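Side-chain contacts in Pgp2 (PDB 6XJ6), which probably trims peptidoglycan as an LD-carboxypeptidase of the YkuD family and, through peptidoglycan binding on its accessory NTF2 domain, directs helical cell shape: residues Lys6-Trp9 against Leu10-Gly14; Gly21-Asp24 against Asp25-Ile29; Glu145-Ala148 against Gln149-Asp153. All coordinates share one frame; numbering follows the deposited sequence.

Interaction 1. Residues Lys6-Trp9 against Leu10-Gly14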
# COMPACT_ATOMS: atom_id res chain seq x y z
N LYS A 6 -6.92 -17.62 12.49
CA LYS A 6 -5.63 -16.94 12.64
C LYS A 6 -4.48 -17.93 12.74
O LYS A 6 -3.41 -17.72 12.15
CB LYS A 6 -5.66 -16.06 13.89
CG LYS A 6 -4.33 -15.36 14.16
CD LYS A 6 -4.44 -14.28 15.22
CE LYS A 6 -4.20 -14.83 16.61
NZ LYS A 6 -4.14 -13.72 17.61
N ASP A 7 -4.66 -19.02 13.48
CA ASP A 7 -3.54 -19.92 13.72
C ASP A 7 -3.14 -20.69 12.47
O ASP A 7 -1.99 -21.13 12.36
CB ASP A 7 -3.85 -20.88 14.86
CG ASP A 7 -3.82 -20.20 16.22
OD1 ASP A 7 -3.70 -18.95 16.27
OD2 ASP A 7 -3.91 -20.91 17.23
N PHE A 8 -4.06 -20.86 11.52
CA PHE A 8 -3.67 -21.42 10.23
C PHE A 8 -2.65 -20.52 9.56
O PHE A 8 -1.61 -20.97 9.08
CB PHE A 8 -4.89 -21.61 9.34
CG PHE A 8 -4.54 -21.87 7.90
CD1 PHE A 8 -4.12 -23.12 7.49
CD2 PHE A 8 -4.61 -20.85 6.97
CE1 PHE A 8 -3.79 -23.35 6.17
CE2 PHE A 8 -4.28 -21.08 5.65
CZ PHE A 8 -3.87 -22.33 5.25
N TRP A 9 -2.92 -19.21 9.55
CA TRP A 9 -2.01 -18.28 8.92
C TRP A 9 -0.71 -18.15 9.70
O TRP A 9 0.36 -17.99 9.10
CB TRP A 9 -2.70 -16.93 8.74
CG TRP A 9 -3.80 -17.04 7.76
CD1 TRP A 9 -5.14 -16.96 8.00
CD2 TRP A 9 -3.65 -17.28 6.36
NE1 TRP A 9 -5.83 -17.14 6.83
CE2 TRP A 9 -4.94 -17.33 5.81
CE3 TRP A 9 -2.55 -17.45 5.52
CZ2 TRP A 9 -5.16 -17.54 4.45
CZ3 TRP A 9 -2.76 -17.66 4.17
CH2 TRP A 9 -4.06 -17.70 3.65
N LEU A 10 -0.76 -18.23 11.03
CA LEU A 10 0.49 -18.24 11.79
C LEU A 10 1.37 -19.40 11.34
O LEU A 10 2.58 -19.24 11.17
CB LEU A 10 0.20 -18.33 13.29
CG LEU A 10 -0.37 -17.09 13.96
CD1 LEU A 10 -0.69 -17.40 15.41
CD2 LEU A 10 0.60 -15.92 13.87
N SER A 11 0.76 -20.57 11.13
CA SER A 11 1.52 -21.73 10.68
C SER A 11 2.08 -21.52 9.28
O SER A 11 3.23 -21.87 9.01
CB SER A 11 0.62 -22.97 10.72
OG SER A 11 1.29 -24.10 10.20
N GLU A 12 1.28 -20.93 8.38
CA GLU A 12 1.75 -20.67 7.03
C GLU A 12 2.91 -19.69 7.02
O GLU A 12 3.88 -19.86 6.27
CB GLU A 12 0.60 -20.13 6.18
CG GLU A 12 -0.55 -21.10 6.00
CD GLU A 12 -0.14 -22.34 5.24
OE1 GLU A 12 0.09 -22.25 4.02
OE2 GLU A 12 -0.05 -23.42 5.87
N ILE A 13 2.82 -18.64 7.85
CA ILE A 13 3.89 -17.65 7.92
C ILE A 13 5.16 -18.26 8.49
O ILE A 13 6.27 -17.99 8.02
CB ILE A 13 3.42 -16.43 8.74
CG1 ILE A 13 2.34 -15.66 7.97
CG2 ILE A 13 4.59 -15.50 9.06
CD1 ILE A 13 1.54 -14.73 8.84
N GLY A 14 5.02 -19.09 9.52
CA GLY A 14 6.19 -19.72 10.11
C GLY A 14 7.20 -18.69 10.57
O GLY A 14 6.85 -17.67 11.18
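Phe8 and Glu12, one helical turn apart on helix 6-13, show how an acidic side chain can pack on an aromatic ring through its methylene carbon. Glu12 starts with CB, which lies beside the carbonyl oxygens of both Phe8 and Trp9 and approaches the Trp9 indole obliquely, 4.2 Å from CE3. The first torsion sets CG beside the backbone N (chi1 -63°). There it sits over one face of the Phe8 ring, displaced toward the rim, with Glu12 CG 3.6 Å from Phe8 CZ and 3.8 Å from the ring centroid, a CH-pi contact. A bend at chi2 (-64°) then folds the chain over the ring. Glu12 CD follows, 3.7 Å from Phe8 CZ, and the carboxylate is stacked nearly parallel to the ring, the two planes only 3° apart. At the tip, Glu12 OE2 comes 3.8 Å from Phe8 CE1. The Phe8 ring in turn places CD2 over the centre of one indole face of Trp9.

Beneath these side chains the backbone bonds follow the helical i to i+4 pattern, among them Glu12 N to Phe8 O at 3.0 Å and Ile13 N to Trp9 O at 2.8 Å. Gly14, just after the helix, leaves helical geometry with a positive phi. Farther round, Asp7 OD1 lies 3.5 Å from the methyl Leu10 CD1. Trp9 gives its NE1 hydrogen to His3 O and packs on Leu177 of helix 170-188, while Lys6 forms a salt bridge with Asp171 of that helix.

With the Glu12 carboxylate lying flat on the ring and CG in the CH-pi contact, the methylene probably supplies the attraction by dispersion, while the carboxylate's charge over the pi cloud is probably neutral to slightly unfavourable.

Interaction 2. Residues Gly21-Asp24 against Asp25-Ile29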
# COMPACT_ATOMS: atom_id res chain seq x y z
N GLY A 21 6.04 -6.85 5.11
CA GLY A 21 4.88 -7.41 4.45
C GLY A 21 5.04 -8.90 4.18
O GLY A 21 6.13 -9.47 4.27
N TYR A 22 3.91 -9.51 3.84
CA TYR A 22 3.81 -10.92 3.48
C TYR A 22 3.27 -10.96 2.06
O TYR A 22 2.16 -10.48 1.81
CB TYR A 22 2.86 -11.60 4.47
CG TYR A 22 2.65 -13.10 4.34
CD1 TYR A 22 3.72 -13.97 4.17
CD2 TYR A 22 1.38 -13.63 4.44
CE1 TYR A 22 3.50 -15.34 4.08
CE2 TYR A 22 1.15 -14.99 4.35
CZ TYR A 22 2.22 -15.84 4.18
OH TYR A 22 1.99 -17.20 4.09
N TYR A 23 4.06 -11.49 1.13
CA TYR A 23 3.79 -11.39 -0.29
C TYR A 23 3.68 -12.77 -0.92
O TYR A 23 4.47 -13.68 -0.62
CB TYR A 23 4.88 -10.57 -0.99
CG TYR A 23 4.98 -9.19 -0.40
CD1 TYR A 23 4.15 -8.18 -0.83
CD2 TYR A 23 5.87 -8.91 0.64
CE1 TYR A 23 4.20 -6.93 -0.28
CE2 TYR A 23 5.93 -7.64 1.20
CZ TYR A 23 5.08 -6.66 0.74
OH TYR A 23 5.09 -5.39 1.26
N ASP A 24 2.74 -12.91 -1.85
CA ASP A 24 2.53 -14.20 -2.49
C ASP A 24 3.68 -14.59 -3.40
O ASP A 24 3.98 -15.78 -3.55
CB ASP A 24 1.22 -14.19 -3.26
CG ASP A 24 0.86 -15.55 -3.81
OD1 ASP A 24 0.51 -16.44 -3.01
OD2 ASP A 24 0.95 -15.72 -5.03
N ASP A 25 4.36 -13.60 -4.00
CA ASP A 25 5.51 -13.85 -4.86
C ASP A 25 6.58 -12.81 -4.56
O ASP A 25 6.42 -11.97 -3.66
CB ASP A 25 5.08 -13.86 -6.34
CG ASP A 25 6.17 -14.37 -7.27
OD1 ASP A 25 6.87 -15.35 -6.91
OD2 ASP A 25 6.34 -13.79 -8.36
N ASN A 26 7.68 -12.87 -5.30
CA ASN A 26 8.82 -12.00 -5.06
C ASN A 26 8.48 -10.55 -5.38
O ASN A 26 7.85 -10.25 -6.40
CB ASN A 26 9.99 -12.42 -5.95
CG ASN A 26 10.57 -13.76 -5.56
OD1 ASN A 26 10.07 -14.43 -4.65
ND2 ASN A 26 11.63 -14.17 -6.24
N VAL A 27 8.94 -9.65 -4.52
CA VAL A 27 8.75 -8.22 -4.69
C VAL A 27 10.00 -7.50 -4.19
O VAL A 27 10.86 -8.08 -3.52
CB VAL A 27 7.50 -7.69 -3.94
CG1 VAL A 27 6.24 -8.42 -4.37
CG2 VAL A 27 7.67 -7.78 -2.42
N ALA A 28 10.08 -6.22 -4.51
CA ALA A 28 11.05 -5.33 -3.91
C ALA A 28 10.28 -4.24 -3.17
O ALA A 28 9.21 -3.81 -3.61
CB ALA A 28 11.96 -4.68 -4.95
N ILE A 29 10.84 -3.79 -2.05
CA ILE A 29 10.26 -2.72 -1.26
C ILE A 29 11.28 -1.60 -1.15
O ILE A 29 12.38 -1.80 -0.63
CB ILE A 29 9.84 -3.20 0.14
CG1 ILE A 29 8.86 -4.38 0.05
CG2 ILE A 29 9.22 -2.04 0.91
CD1 ILE A 29 9.52 -5.71 0.30
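The turn between strand 22-23 and strand 27-33 carries the chain from one sheet into another, and Tyr23 and Val27 meet across its inner side. Val27 places its methyl CG2 over the centre of one face of the Tyr23 ring, 3.7 Å from the centroid and 14° off the ring normal, a CH-pi contact. Between these two side chains the nearest atoms are Tyr23 CG and Val27 CG2, 3.6 Å apart. With CG1 beside the backbone N (chi1 -56°), CG2 takes the place between N and the carbonyl carbon, and this branch makes the main contact with the ring, the two side chains crossing at about a right angle.

The short, weakly bonded strand 22-23 pairs with strand 232-240 of the antiparallel sheet, whereas strand 27-33 lies within the mixed sheet of the L,D-transpeptidase catalytic domain, between strands 38-45 and 156-161. Ile29, two residues farther on, approaches the ring obliquely: its CD1 is 4.2 Å from Tyr23 CE2. At the bend itself, Tyr23 CB lies 3.4 Å from the carbonyl oxygen of Asp25. The Tyr23 hydroxyl is hydrogen-bonded to Leu20 O and Ser239 OG, while its ring meets Tyr44 edge-to-face.

Interaction 3. Residues Glu145-Ala148 against Gln149-Asp153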
# COMPACT_ATOMS: atom_id res chain seq x y z
N GLU A 145 21.98 4.55 -11.33
CA GLU A 145 22.12 3.36 -12.16
C GLU A 145 21.96 2.09 -11.33
O GLU A 145 21.29 1.15 -11.74
CB GLU A 145 23.46 3.36 -12.89
CG GLU A 145 23.54 4.36 -14.03
CD GLU A 145 22.53 4.08 -15.13
OE1 GLU A 145 21.92 2.99 -15.12
OE2 GLU A 145 22.33 4.96 -15.99
N LYS A 146 22.56 2.07 -10.13
CA LYS A 146 22.41 0.91 -9.26
C LYS A 146 20.97 0.75 -8.80
O LYS A 146 20.42 -0.36 -8.80
CB LYS A 146 23.35 0.99 -8.06
CG LYS A 146 23.17 -0.18 -7.09
CD LYS A 146 24.17 -0.18 -5.94
CE LYS A 146 23.93 -1.38 -5.03
NZ LYS A 146 24.94 -1.51 -3.94
N PHE A 147 20.33 1.86 -8.41
CA PHE A 147 18.92 1.79 -8.05
C PHE A 147 18.09 1.22 -9.19
O PHE A 147 17.24 0.34 -8.99
CB PHE A 147 18.42 3.19 -7.66
CG PHE A 147 16.97 3.23 -7.29
CD1 PHE A 147 16.00 3.50 -8.24
CD2 PHE A 147 16.57 2.98 -5.99
CE1 PHE A 147 14.66 3.52 -7.91
CE2 PHE A 147 15.24 3.00 -5.65
CZ PHE A 147 14.28 3.27 -6.61
N ALA A 148 18.32 1.70 -10.42
CA ALA A 148 17.56 1.23 -11.56
C ALA A 148 17.75 -0.26 -11.79
O ALA A 148 16.79 -0.97 -12.10
CB ALA A 148 17.95 2.02 -12.81
N GLN A 149 18.99 -0.74 -11.65
CA GLN A 149 19.26 -2.16 -11.84
C GLN A 149 18.53 -3.01 -10.80
O GLN A 149 18.03 -4.09 -11.11
CB GLN A 149 20.77 -2.40 -11.76
CG GLN A 149 21.55 -1.77 -12.90
CD GLN A 149 23.05 -1.88 -12.71
OE1 GLN A 149 23.52 -2.31 -11.66
NE2 GLN A 149 23.80 -1.48 -13.73
N VAL A 150 18.44 -2.52 -9.56
CA VAL A 150 17.82 -3.31 -8.50
C VAL A 150 16.31 -3.41 -8.68
O VAL A 150 15.71 -4.42 -8.31
CB VAL A 150 18.20 -2.75 -7.11
CG1 VAL A 150 17.34 -3.36 -6.01
CG2 VAL A 150 19.68 -2.99 -6.83
N VAL A 151 15.67 -2.37 -9.22
CA VAL A 151 14.21 -2.38 -9.36
C VAL A 151 13.75 -2.85 -10.73
O VAL A 151 12.55 -3.11 -10.91
CB VAL A 151 13.59 -1.00 -9.05
CG1 VAL A 151 13.93 -0.56 -7.63
CG2 VAL A 151 14.02 0.05 -10.08
N GLN A 152 14.65 -2.97 -11.71
CA GLN A 152 14.25 -3.31 -13.07
C GLN A 152 13.50 -4.64 -13.11
O GLN A 152 13.92 -5.62 -12.50
CB GLN A 152 15.49 -3.37 -13.97
CG GLN A 152 15.18 -3.70 -15.42
CD GLN A 152 16.39 -3.52 -16.32
OE1 GLN A 152 17.20 -2.61 -16.12
NE2 GLN A 152 16.51 -4.38 -17.32
N ASP A 153 12.37 -4.64 -13.81
CA ASP A 153 11.62 -5.86 -14.14
C ASP A 153 11.06 -6.56 -12.91
O ASP A 153 10.80 -7.77 -12.94
CB ASP A 153 12.46 -6.84 -14.96
CG ASP A 153 12.81 -6.29 -16.34
OD1 ASP A 153 12.02 -5.50 -16.88
OD2 ASP A 153 13.88 -6.66 -16.87
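One face of the Phe147 ring takes Val151 CG1, which stands 4.0 Å above the plane and is displaced toward the rim; Phe97 and Phe53 also meet this ring, each in an edge-to-face pair. The methyl lies 4.2 Å from the ring centroid and 20° off the normal, a CH-pi contact whose nearest carbons are Phe147 CZ and Val151 CG1, 4.0 Å apart. Phe147 CG stands opposite the backbone N (chi1 179°), a torsion that brings the far edge of the ring, CE1 and CZ, alongside Val151. The other methyl, Val151 CG2, is 3.4 Å from Phe147 O.

Helix 141-151 is in its last turns here. Gln149 N to Glu145 O and Val151 N to Phe147 O are regular i to i+4 bonds, but Gln152 N to Ala148 O is weak, its N-H...O angle only 124°, and Gln152 leaves helical geometry. Against the outer side, Gln149 CG lies 3.2 Å from Glu145 O.

Phe147 also packs on Leu39 and Val41 of the mixed sheet, and its side chain is about 9 Å from that of His119, a predicted proton donor/acceptor. Between the side chains of Phe147 and Val151 the contact is apolar, while the backbone of the same two residues supplies the hydrogen bond: dispersion and ring-to-methyl contact join the end of this helix to the core of the catalytic domain.

In the fold
All three contacts set an aromatic ring against an aliphatic carbon close by in sequence, but their settings differ. Interaction 2 is buried and spans a turn between two sheets; interactions 1 and 3 each lie within one helix and are partly buried. Interaction 1 includes a charged carboxylate at an exposed position, whereas interactions 2 and 3 place valine methyls on buried rings. Interactions 1 and 2 touch directly, through Ile13 and Glu12 against Tyr22, so helix 6-13 packs on strand 22-23. Interaction 3, centred about 17 Å from the centre of interaction 2 and 33 Å from that of interaction 1, shares strand 38-45 as a neighbour with interaction 2.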